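Local coordinates for protein geranylgeranyl pyrophosphate synthase (Geoglobus acetivorans, PDB 5JFQ) that condenses isopentenyl diphosphate stepwise onto dimethylallyl diphosphate, with magnesium as cofactor, to make mainly geranylgeranyl diphosphate and some farnesyl diphosphate, at residues G31-R34 / A35-Y39. Residues are numbered along the deposited sequence; the frame is centred on the assembly and turned at random.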
ATOM      1  N   GLY B  31      19.121  -1.572   0.113  1.00 50.27           N
ATOM      2  CA  GLY B  31      18.472  -2.440  -0.850  1.00 47.86           C
ATOM      3  C   GLY B  31      17.050  -2.008  -1.133  1.00 49.50           C
ATOM      4  O   GLY B  31      16.672  -1.790  -2.285  1.00 49.50           O
ATOM      5  N   LEU B  32      16.259  -1.812  -0.072  1.00 50.50           N
ATOM      6  CA  LEU B  32      14.852  -1.460  -0.238  1.00 48.87           C
ATOM      7  C   LEU B  32      14.689  -0.084  -0.876  1.00 48.21           C
ATOM      8  O   LEU B  32      13.819   0.118  -1.737  1.00 46.22           O
ATOM      9  CB  LEU B  32      14.155  -1.519   1.118  1.00 48.02           C
ATOM     10  CG  LEU B  32      12.678  -1.139   1.148  1.00 51.18           C
ATOM     11  CD1 LEU B  32      11.885  -2.040   0.200  1.00 47.86           C
ATOM     12  CD2 LEU B  32      12.118  -1.197   2.575  1.00 46.73           C
ATOM     13  N   TYR B  33      15.530   0.867  -0.489  1.00 45.13           N
ATOM     14  CA  TYR B  33      15.347   2.226  -0.974  1.00 46.55           C
ATOM     15  C   TYR B  33      15.982   2.434  -2.341  1.00 50.96           C
ATOM     16  O   TYR B  33      15.492   3.258  -3.125  1.00 51.55           O
ATOM     17  CB  TYR B  33      15.879   3.218   0.066  1.00 49.55           C
ATOM     18  CG  TYR B  33      14.904   3.387   1.211  1.00 47.55           C
ATOM     19  CD1 TYR B  33      14.981   2.591   2.347  1.00 47.21           C
ATOM     20  CD2 TYR B  33      13.863   4.299   1.123  1.00 47.04           C
ATOM     21  CE1 TYR B  33      14.069   2.733   3.383  1.00 49.36           C
ATOM     22  CE2 TYR B  33      12.942   4.449   2.154  1.00 48.51           C
ATOM     23  CZ  TYR B  33      13.053   3.668   3.281  1.00 47.44           C
ATOM     24  OH  TYR B  33      12.131   3.819   4.298  1.00 47.91           O
ATOM     25  N   ARG B  34      17.048   1.694  -2.658  1.00 49.61           N
ATOM     26  CA  ARG B  34      17.575   1.725  -4.015  1.00 46.02           C
ATOM     27  C   ARG B  34      16.480   1.335  -4.992  1.00 53.45           C
ATOM     28  O   ARG B  34      16.277   1.997  -6.017  1.00 54.85           O
ATOM     29  CB  ARG B  34      18.777   0.789  -4.116  1.00 50.26           C
ATOM     30  CG  ARG B  34      19.919   1.240  -5.027  1.00 55.42           C
ATOM     31  CD  ARG B  34      20.997   0.142  -5.087  1.00 58.40           C
ATOM     32  NE  ARG B  34      21.448  -0.243  -3.744  1.00 66.35           N
ATOM     33  CZ  ARG B  34      21.856  -1.466  -3.397  1.00 68.56           C
ATOM     34  NH1 ARG B  34      21.856  -2.456  -4.298  1.00 55.59           N
ATOM     35  NH2 ARG B  34      22.254  -1.699  -2.141  1.00 64.13           N
ATOM     36  N   ALA B  35      15.711   0.303  -4.636  1.00 49.35           N
ATOM     37  CA  ALA B  35      14.564  -0.106  -5.431  1.00 43.80           C
ATOM     38  C   ALA B  35      13.453   0.935  -5.387  1.00 49.45           C
ATOM     39  O   ALA B  35      12.848   1.254  -6.417  1.00 52.74           O
ATOM     40  CB  ALA B  35      14.049  -1.463  -4.941  1.00 43.11           C
ATOM     41  N   ALA B  36      13.156   1.475  -4.199  1.00 45.78           N
ATOM     42  CA  ALA B  36      12.028   2.401  -4.095  1.00 46.50           C
ATOM     43  C   ALA B  36      12.292   3.738  -4.769  1.00 46.49           C
ATOM     44  O   ALA B  36      11.343   4.453  -5.099  1.00 53.37           O
ATOM     45  CB  ALA B  36      11.657   2.650  -2.631  1.00 45.34           C
ATOM     46  N   ARG B  37      13.543   4.110  -4.971  1.00 46.10           N
ATOM     47  CA  ARG B  37      13.848   5.370  -5.624  1.00 47.56           C
ATOM     48  C   ARG B  37      14.278   5.175  -7.055  1.00 50.39           C
ATOM     49  O   ARG B  37      14.605   6.157  -7.715  1.00 53.34           O
ATOM     50  CB  ARG B  37      14.947   6.138  -4.875  1.00 52.53           C
ATOM     51  CG  ARG B  37      14.459   7.018  -3.745  1.00 49.36           C
ATOM     52  CD  ARG B  37      13.706   6.190  -2.783  1.00 52.91           C
ATOM     53  NE  ARG B  37      13.490   6.811  -1.484  1.00 58.80           N
ATOM     54  CZ  ARG B  37      12.301   7.065  -0.954  1.00 51.81           C
ATOM     55  NH1 ARG B  37      11.198   6.750  -1.622  1.00 51.39           N
ATOM     56  NH2 ARG B  37      12.231   7.594   0.261  1.00 46.55           N
ATOM     57  N   HIS B  38      14.284   3.933  -7.546  1.00 52.92           N
ATOM     58  CA  HIS B  38      14.777   3.654  -8.891  1.00 51.44           C
ATOM     59  C   HIS B  38      14.041   4.473  -9.946  1.00 54.84           C
ATOM     60  O   HIS B  38      14.673   5.177 -10.740  1.00 58.55           O
ATOM     61  CB  HIS B  38      14.662   2.164  -9.191  1.00 51.93           C
ATOM     62  CG  HIS B  38      15.239   1.779 -10.512  1.00 56.47           C
ATOM     63  ND1 HIS B  38      16.534   2.087 -10.876  1.00 54.81           N
ATOM     64  CD2 HIS B  38      14.697   1.118 -11.563  1.00 59.47           C
ATOM     65  CE1 HIS B  38      16.762   1.634 -12.095  1.00 60.94           C
ATOM     66  NE2 HIS B  38      15.666   1.037 -12.534  1.00 59.77           N
ATOM     67  N   TYR B  39      12.707   4.410  -9.969  1.00 52.39           N
ATOM     68  CA  TYR B  39      11.978   5.146 -11.002  1.00 53.76           C
ATOM     69  C   TYR B  39      12.029   6.648 -10.766  1.00 58.28           C
ATOM     70  O   TYR B  39      12.119   7.423 -11.726  1.00 62.13           O
ATOM     71  CB  TYR B  39      10.524   4.685 -11.089  1.00 48.67           C
ATOM     72  CG  TYR B  39      10.339   3.293 -11.653  1.00 59.94           C
ATOM     73  CD1 TYR B  39      11.342   2.673 -12.404  1.00 56.59           C
ATOM     74  CD2 TYR B  39       9.160   2.591 -11.429  1.00 57.52           C
ATOM     75  CE1 TYR B  39      11.167   1.411 -12.904  1.00 57.56           C
ATOM     76  CE2 TYR B  39       8.984   1.319 -11.927  1.00 52.73           C
ATOM     77  CZ  TYR B  39       9.984   0.739 -12.666  1.00 57.32           C
ATOM     78  OH  TYR B  39       9.790  -0.535 -13.157  1.00 58.79           O
TER
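Tyr-33 and Arg-37, a turn apart on the chain, send their side chains out together. Tyr-33 CD2 lies over one face of the guanidinium, displaced toward the rim of that group and 3.6 Å from Arg-37 NE, which sits near the ring plane at its edge; Tyr-33 CE2 is 3.7 Å from Arg-37 NH2. The two planes stand 63° apart, so this is an edge-on contact and not a flat stack. A bend at chi2 (57°) turns the arginine chain back along the tyrosine, and on the way Arg-37 CD passes 3.5 Å from Tyr-33 O. That same carbonyl accepts the backbone bond from Arg-37 N at 2.8 Å, one of three successive bonds from N of residue i+4 to O of residue i; the others run from Ala-35 N to Gly-31 O (3.3 Å) and from Ala-36 N to Leu-32 O (2.9 Å). Farther out, Arg-37 NH2 makes a salt bridge with Glu-118 OE2 and also bonds to Lys-25 O. A leucine in place of Arg-37 would probably leave Glu-118 without this positive mate, the Lys-25 carbonyl without this donor, and the Tyr-33 ring edge without the flat group beside it. In this all-helical trans-prenyl synthase homodimer, Tyr-33 OH bonds to Glu-149 of the second subunit, Leu-32 packs on helix 105-123 and Ala-35 on helix 99-103, whereas Tyr-39 of helix 38-42 reaches helix 67-88 and His-38 bonds to Lys-97 O on strand 96-97.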